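Side-chain contacts in free serine kinase (Thermococcus kodakarensis KOD1, PDB 5X0J), which uses ADP to phosphorylate free L-serine, yielding O-phospho-L-serine and AMP in the first step of cysteine biosynthesis from serine: residues M64-D69 against L90-D95; I21-M26 against G76-G81. The protein carries 1 engineered substitution. All coordinates share one frame; numbering follows the deposited sequence.

Contact 1 of 2, residues M64-D69 against L90-D95. With MG (magnesium ion), chain D; SEP (phosphoserine), chain C.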
# COMPACT_ATOMS: atom_id res chain seq x y z
N MET A 64 1.47 -9.50 -19.93
CA MET A 64 1.97 -8.82 -18.73
C MET A 64 1.14 -9.29 -17.55
O MET A 64 -0.01 -9.70 -17.72
CB MET A 64 1.80 -7.30 -18.82
CG MET A 64 2.62 -6.60 -19.90
SD MET A 64 4.40 -6.62 -19.58
CE MET A 64 4.56 -5.53 -18.17
N TYR A 65 1.72 -9.18 -16.36
CA TYR A 65 1.06 -9.51 -15.11
C TYR A 65 0.90 -8.26 -14.27
O TYR A 65 1.87 -7.54 -14.04
CB TYR A 65 1.90 -10.54 -14.35
CG TYR A 65 1.84 -11.90 -15.00
CD1 TYR A 65 0.77 -12.75 -14.75
CD2 TYR A 65 2.83 -12.31 -15.89
CE1 TYR A 65 0.69 -13.99 -15.36
CE2 TYR A 65 2.76 -13.55 -16.50
CZ TYR A 65 1.68 -14.38 -16.23
OH TYR A 65 1.59 -15.63 -16.83
N LEU A 66 -0.33 -7.99 -13.83
CA LEU A 66 -0.61 -6.99 -12.82
C LEU A 66 0.11 -7.39 -11.54
O LEU A 66 -0.03 -8.53 -11.11
CB LEU A 66 -2.11 -6.97 -12.54
CG LEU A 66 -2.59 -6.08 -11.39
CD1 LEU A 66 -2.26 -4.61 -11.64
CD2 LEU A 66 -4.09 -6.30 -11.13
N ILE A 67 0.85 -6.46 -10.94
CA ILE A 67 1.33 -6.64 -9.57
C ILE A 67 0.13 -6.46 -8.64
O ILE A 67 -0.37 -5.36 -8.49
CB ILE A 67 2.45 -5.65 -9.21
CG1 ILE A 67 3.67 -5.87 -10.11
CG2 ILE A 67 2.85 -5.81 -7.75
CD1 ILE A 67 4.76 -4.83 -9.96
N VAL A 68 -0.34 -7.55 -8.05
CA VAL A 68 -1.43 -7.51 -7.08
C VAL A 68 -0.87 -7.04 -5.73
O VAL A 68 -1.44 -6.12 -5.11
CB VAL A 68 -2.12 -8.89 -7.00
CG1 VAL A 68 -3.15 -8.94 -5.89
CG2 VAL A 68 -2.75 -9.21 -8.35
N ASP A 69 0.21 -7.66 -5.28
CA ASP A 69 0.93 -7.28 -4.09
C ASP A 69 2.40 -7.50 -4.37
O ASP A 69 2.79 -8.57 -4.85
CB ASP A 69 0.46 -8.12 -2.90
CG ASP A 69 1.18 -7.77 -1.61
OD1 ASP A 69 1.59 -6.60 -1.42
OD2 ASP A 69 1.34 -8.69 -0.78
N LEU A 90 -2.47 -15.44 -9.66
CA LEU A 90 -3.84 -15.55 -9.18
C LEU A 90 -4.84 -15.33 -10.29
O LEU A 90 -4.49 -14.81 -11.35
CB LEU A 90 -4.10 -14.48 -8.13
CG LEU A 90 -3.18 -14.49 -6.91
CD1 LEU A 90 -3.43 -13.25 -6.08
CD2 LEU A 90 -3.38 -15.76 -6.09
N ASP A 91 -6.09 -15.70 -10.04
CA ASP A 91 -7.21 -15.42 -10.93
C ASP A 91 -7.86 -14.14 -10.41
O ASP A 91 -8.63 -14.19 -9.45
CB ASP A 91 -8.18 -16.60 -10.90
CG ASP A 91 -9.41 -16.38 -11.75
OD1 ASP A 91 -9.50 -15.34 -12.45
OD2 ASP A 91 -10.31 -17.24 -11.71
N TYR A 92 -7.57 -13.01 -11.03
CA TYR A 92 -7.95 -11.71 -10.46
C TYR A 92 -9.45 -11.54 -10.23
O TYR A 92 -9.87 -11.01 -9.20
CB TYR A 92 -7.42 -10.53 -11.28
CG TYR A 92 -7.40 -9.24 -10.48
CD1 TYR A 92 -6.64 -9.15 -9.32
CD2 TYR A 92 -8.14 -8.14 -10.86
CE1 TYR A 92 -6.61 -8.00 -8.56
CE2 TYR A 92 -8.12 -6.97 -10.11
CZ TYR A 92 -7.36 -6.90 -8.96
OH TYR A 92 -7.34 -5.74 -8.20
N PHE A 93 -10.27 -12.02 -11.16
CA PHE A 93 -11.73 -11.84 -11.04
C PHE A 93 -12.44 -13.02 -10.37
O PHE A 93 -13.67 -13.10 -10.38
CB PHE A 93 -12.34 -11.43 -12.38
CG PHE A 93 -11.85 -10.09 -12.85
CD1 PHE A 93 -12.25 -8.92 -12.20
CD2 PHE A 93 -10.93 -9.99 -13.89
CE1 PHE A 93 -11.77 -7.68 -12.60
CE2 PHE A 93 -10.46 -8.75 -14.31
CZ PHE A 93 -10.88 -7.60 -13.66
N SER A 94 -11.66 -13.90 -9.73
CA SER A 94 -12.20 -14.90 -8.82
C SER A 94 -12.74 -14.25 -7.57
O SER A 94 -12.19 -13.27 -7.09
CB SER A 94 -11.09 -15.88 -8.41
OG SER A 94 -11.51 -16.74 -7.37
N ASP A 95 -13.79 -14.84 -7.03
CA ASP A 95 -14.34 -14.40 -5.76
C ASP A 95 -13.41 -14.70 -4.58
O ASP A 95 -13.60 -14.15 -3.51
CB ASP A 95 -15.73 -14.99 -5.54
CG ASP A 95 -16.76 -14.43 -6.52
OD1 ASP A 95 -16.67 -13.23 -6.88
OD2 ASP A 95 -17.67 -15.18 -6.92
MG MG D . 2.66 -5.53 0.00
N SEP C . -1.20 -4.00 -3.40
CA SEP C . -0.74 -4.36 -2.02
CB SEP C . -0.38 -3.07 -1.27
OG SEP C . 0.63 -2.37 -1.99
C SEP C . -1.77 -5.19 -1.31
O SEP C . -1.74 -5.30 -0.07
OXT SEP C . -2.67 -5.76 -1.95
P SEP C . 2.14 -2.95 -2.09
O1P SEP C . 2.35 -3.75 -0.81
O2P SEP C . 2.94 -1.69 -2.15
O3P SEP C . 2.18 -3.76 -3.36
O HOH W 1 2.87 -7.37 1.06
O HOH W 2 3.77 -4.74 1.65
O HOH W 3 0.88 -5.29 1.18
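Leu-66 and Val-68 meet the ring of Tyr-92, and the side chain of Tyr-92 is the one to follow. From CA, its bond to CB points toward the strand, and CG lies anti to the backbone N (chi1 -161°), which carries the ring from the type I turn of Asp-91 to Ser-94 over to the sheet. Tyr-92 CD1 reaches Val-68 CG2 at 4.0 Å, approaching obliquely. CE1 touches both aliphatic side chains, Val-68 CG2 and Leu-66 CD2, which lie on the same side of it. Tyr-92 CZ is 4.0 Å from Leu-66 CD2, but this methyl really sits over the middle of the ring: a CH-pi contact 4.0 Å from the centroid and 12° off the normal. At the tip, OH is hydrogen-bonded to NE2 of His-225, a residue that binds phosphoserine through its backbone N. A buried phenol is thereby satisfied, and the apolar patch runs up to the substrate pocket. Val-68 uses its other methyl, CG1, on Leu-90 CD1 at 4.3 Å.

At Val-68 the chain turns a corner and enters the active site. The carbonyl O of Val-68 accepts a 2.7 Å hydrogen bond from the amino N of phosphoserine, and Asp-69 OD1 binds the magnesium ion at 2.1 Å. Its other oxygen, OD2, takes a hydrogen bond from a water that is also a metal ligand.

Val-68 and Asp-69 form a classic beta bulge opposite Leu-55 of strand 54-58, Tyr-92 also touches Ala-57 there, and helix 205-213 packs Val-208 and Met-209 against the Tyr-92 side chain and Val-212 against Leu-66.

Contact 2 of 2, residues I21-M26 against G76-G81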
# COMPACT_ATOMS: atom_id res chain seq x y z
N ILE A 21 8.91 -15.31 -12.26
CA ILE A 21 8.38 -14.47 -13.34
C ILE A 21 9.33 -13.30 -13.50
O ILE A 21 9.83 -12.74 -12.51
CB ILE A 21 6.94 -14.00 -13.04
CG1 ILE A 21 5.97 -15.18 -12.93
CG2 ILE A 21 6.44 -13.02 -14.09
CD1 ILE A 21 5.72 -15.94 -14.22
N GLU A 22 9.59 -12.92 -14.75
CA GLU A 22 10.50 -11.82 -15.03
C GLU A 22 9.90 -10.49 -14.57
O GLU A 22 8.73 -10.22 -14.82
CB GLU A 22 10.84 -11.78 -16.52
CG GLU A 22 11.67 -12.97 -16.97
CD GLU A 22 12.03 -12.95 -18.44
OE2 GLU A 22 12.84 -13.80 -18.86
N LEU A 23 10.72 -9.68 -13.91
CA LEU A 23 10.29 -8.37 -13.39
C LEU A 23 9.76 -7.46 -14.51
O LEU A 23 8.83 -6.70 -14.28
CB LEU A 23 11.42 -7.68 -12.61
CG LEU A 23 11.94 -8.42 -11.36
CD1 LEU A 23 13.26 -7.86 -10.88
CD2 LEU A 23 10.93 -8.42 -10.22
N ASP A 24 10.33 -7.56 -15.70
CA ASP A 24 9.86 -6.74 -16.83
C ASP A 24 8.52 -7.18 -17.44
O ASP A 24 8.03 -6.51 -18.35
CB ASP A 24 10.96 -6.59 -17.91
CG ASP A 24 11.20 -7.86 -18.73
OD1 ASP A 24 10.51 -8.88 -18.53
OD2 ASP A 24 12.07 -7.83 -19.63
N LYS A 25 7.95 -8.30 -16.97
CA LYS A 25 6.59 -8.69 -17.33
C LYS A 25 5.55 -8.25 -16.29
O LYS A 25 4.38 -8.62 -16.40
CB LYS A 25 6.51 -10.21 -17.53
CG LYS A 25 7.46 -10.77 -18.59
CD LYS A 25 7.19 -10.20 -19.97
CE LYS A 25 8.14 -10.77 -21.01
NZ LYS A 25 8.00 -12.25 -21.19
N MET A 26 5.98 -7.48 -15.30
CA MET A 26 5.10 -7.08 -14.19
C MET A 26 4.74 -5.60 -14.30
O MET A 26 5.61 -4.76 -14.51
CB MET A 26 5.80 -7.33 -12.86
CG MET A 26 6.26 -8.76 -12.68
SD MET A 26 6.99 -8.96 -11.05
CE MET A 26 7.46 -10.69 -11.12
N GLY A 76 12.44 -2.67 -5.74
CA GLY A 76 13.71 -2.92 -5.08
C GLY A 76 14.59 -3.93 -5.80
O GLY A 76 15.79 -3.70 -5.98
N LEU A 77 13.99 -5.03 -6.22
CA LEU A 77 14.72 -6.01 -7.04
C LEU A 77 15.22 -5.41 -8.35
O LEU A 77 16.36 -5.68 -8.75
CB LEU A 77 13.86 -7.25 -7.31
CG LEU A 77 13.62 -8.16 -6.10
CD1 LEU A 77 12.67 -9.25 -6.53
CD2 LEU A 77 14.91 -8.75 -5.54
N GLN A 78 14.40 -4.60 -9.02
CA GLN A 78 14.85 -3.94 -10.27
C GLN A 78 16.04 -3.02 -9.99
O GLN A 78 17.03 -3.02 -10.74
CB GLN A 78 13.71 -3.19 -10.97
CG GLN A 78 12.75 -4.12 -11.69
CD GLN A 78 11.84 -3.40 -12.67
OE1 GLN A 78 11.30 -2.33 -12.38
NE2 GLN A 78 11.64 -4.00 -13.83
N LYS A 79 15.97 -2.27 -8.89
CA LYS A 79 17.04 -1.35 -8.51
C LYS A 79 18.35 -2.10 -8.21
O LYS A 79 19.43 -1.64 -8.59
CB LYS A 79 16.60 -0.54 -7.29
CG LYS A 79 17.54 0.57 -6.86
CD LYS A 79 16.92 1.37 -5.73
CE LYS A 79 15.82 2.30 -6.21
N LEU A 80 18.23 -3.26 -7.56
CA LEU A 80 19.37 -4.12 -7.25
C LEU A 80 19.98 -4.79 -8.49
O LEU A 80 21.10 -5.31 -8.44
CB LEU A 80 18.97 -5.20 -6.25
CG LEU A 80 18.74 -4.70 -4.82
CD1 LEU A 80 18.01 -5.73 -3.98
CD2 LEU A 80 20.06 -4.32 -4.16
N GLY A 81 19.21 -4.84 -9.57
CA GLY A 81 19.66 -5.42 -10.83
C GLY A 81 19.22 -6.85 -11.04
O GLY A 81 19.70 -7.52 -11.96
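The last turn of helix 71-80, whose N-terminal part supplies His-71, His-72 and Arg-73 to the ligand sites, packs here against the 3-10 turn that follows strand 19-22. Leu-23, first residue of that turn, carries the contact by pushing its side chain toward Leu-77 and Gln-78. Leu-23 CD1 does most of the touching, lying 3.7 Å from Leu-77 CB and 3.9 Å from Gln-78 CG, up against the base of both helical side chains. The other branch, Leu-23 CD2, comes within 4.2 Å of Leu-77 CD1; the two leucines cross at about a right angle.

Gln-78 behaves differently. It runs past Leu-23 in the opposite direction, extended beyond CG (chi2 -165°), so that its aliphatic part covers the leucine while the amide is carried on toward the turn. Gln-78 NE2 ends 3.9 Å from Leu-23 CB, a van der Waals approach. The carbonyl O of Leu-23 instead accepts hydrogen bonds from the backbone N of Met-26 and from NE1 of Trp-74, one turn back along the same helix. That indole bond ties the 3-10 turn to the helix beside the leucine packing.

The helix stops just past the contact in a Schellman motif: Gly-81, with positive phi (97°), sends its N-H back to Gln-78 O and, weakly, to Leu-77 O.

Ala-85 of strand 84-90 touches both Leu-23 and Leu-77, helix 34-47 lays Phe-40 against Leu-77, and near the C terminus Leu-238 and Leu-241 also pack on Leu-77.

Overall arrangement
From the N terminus, the chain first passes through 21-26, leaving edge strand 19-22 for the far edge strand 26-27 of the five-stranded mixed sheet. It then makes helix 34-47 and strand 54-58 before reaching 64-69, the strand of contact 1. Helix 71-80 follows directly, and at 76-81 contact 2 closes its long loop of 49 intervening residues. After strand 84-90, residues 90-95 close contact 1. The two loops therefore cross, their segments alternating, with centres 18 Å apart. They also touch: Tyr-65 N lies 2.7 Å from Lys-25 O, a probable hydrogen bond. Contact 2 joins helix 71-80 to the 3-10 turn between the two edge strands; contact 1 joins the sheet to the turn leading into strand 98-107.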